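ErfK/YbiS/YcfS/YnhG family protein (Xylanimonas cellulosilytica, PDB 4LPQ) is probably a peptidoglycan L,D-transpeptidase that cross-links the cell wall, seen here as a fragment comprising a putative peptidoglycan-binding domain and the catalytic domain. Local coordinates at residues 96-99 and 104-107. Numbering follows the deposited sequence.
Sequences ILLA and RVVR
A99 meets both V106 and R107 through its backbone, which makes this a classic beta bulge in the antiparallel hairpin of strands 96-101 and 104-110. The carbonyl oxygen A99 O takes two N-H groups: V106 N at 2.7 Å, almost straight in line with the carbonyl, and R107 N at 3.3 Å, a weak bond. In return A99 N donates to R107 O at 2.9 Å, so A99 and R107 form a hydrogen-bonded pair. The same R107 O also receives a CA-H...O contact from L98 CA at 3.4 Å. The extra residue is V106, whose helix-like psi of -44° breaks the extended run and brings two successive N-H groups round to one acceptor.

Packing is lighter. A99 and R107 put their CB atoms on the same face of the sheet, 4.4 Å apart, where W191 of helix 186-196 touches both; this helix packs against the sheet of the catalytic domain. L98 CD1 approaches V105 CG2 at 4.4 Å, with P78 against L98 and P80 against V105. Within strand 104-110, V106 CG2 sits over one face of the R104 guanidinium, offset toward its rim. In one of its two conformers, R107 folds back on its own strand through two successive bends (chi1 -69°, chi2 -63°), and there its NH1 reaches V106 O at 3.0 Å, from above the carbonyl plane but within the plane of the guanidinium.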
# COMPACT_ATOMS: atom_id res chain seq x y z
N ILE A 96 2.67 -4.78 -0.33
CA ILE A 96 3.04 -3.41 -0.07
C ILE A 96 3.68 -2.82 -1.32
O ILE A 96 4.31 -3.54 -2.12
CB ILE A 96 3.97 -3.30 1.18
CG1 ILE A 96 5.24 -4.08 1.01
CG2 ILE A 96 3.23 -3.69 2.44
CD1 ILE A 96 6.17 -4.12 2.20
N LEU A 97 3.55 -1.51 -1.38
CA LEU A 97 4.20 -0.69 -2.39
C LEU A 97 5.24 0.16 -1.69
O LEU A 97 4.98 0.80 -0.68
CB LEU A 97 3.14 0.15 -3.14
CG LEU A 97 3.68 1.06 -4.23
CD1 LEU A 97 2.58 1.28 -5.25
CD2 LEU A 97 4.09 2.41 -3.65
N LEU A 98 6.45 0.18 -2.25
CA LEU A 98 7.55 0.94 -1.76
C LEU A 98 7.89 2.09 -2.74
O LEU A 98 8.12 1.79 -3.92
CB LEU A 98 8.79 0.10 -1.55
CG LEU A 98 8.62 -1.24 -0.84
CD1 LEU A 98 9.95 -1.97 -0.73
CD2 LEU A 98 8.01 -1.01 0.51
N ALA A 99 7.91 3.32 -2.25
CA ALA A 99 8.40 4.46 -3.02
C ALA A 99 9.87 4.52 -2.59
O ALA A 99 10.19 4.81 -1.45
CB ALA A 99 7.63 5.69 -2.65
N ARG A 104 16.91 3.76 -0.99
CA ARG A 104 16.33 4.07 0.33
C ARG A 104 14.80 4.09 0.15
O ARG A 104 14.25 4.75 -0.72
CB ARG A 104 16.77 5.50 0.79
CG ARG A 104 16.11 6.03 2.10
CD ARG A 104 16.52 7.48 2.50
NE ARG A 104 16.30 8.65 1.58
CZ ARG A 104 15.23 9.48 1.53
NH1 ARG A 104 14.18 9.29 2.34
NH2 ARG A 104 15.20 10.48 0.64
N VAL A 105 14.09 3.41 1.05
CA VAL A 105 12.63 3.48 1.06
C VAL A 105 12.23 4.83 1.58
O VAL A 105 12.57 5.22 2.75
CB VAL A 105 12.05 2.35 1.94
CG1 VAL A 105 10.58 2.47 2.06
CG2 VAL A 105 12.46 1.03 1.35
N VAL A 106 11.42 5.53 0.81
CA VAL A 106 10.86 6.82 1.20
C VAL A 106 9.51 6.64 1.91
O VAL A 106 9.25 7.25 2.95
CB VAL A 106 10.76 7.78 -0.02
CG1 VAL A 106 10.12 9.12 0.35
CG2 VAL A 106 12.13 7.97 -0.63
N ARG A 107 8.68 5.76 1.33
CA ARG A 107 7.40 5.42 1.96
C ARG A 107 7.07 3.99 1.69
O ARG A 107 7.39 3.40 0.64
CB ARG A 107 6.15 6.25 1.49
CG ARG A 107 6.04 7.68 1.85
CD ARG A 107 5.93 8.01 3.33
NE ARG A 107 5.74 9.44 3.46
CZ ARG A 107 6.75 10.32 3.43
NH1 ARG A 107 8.00 9.94 3.26
NH2 ARG A 107 6.53 11.62 3.47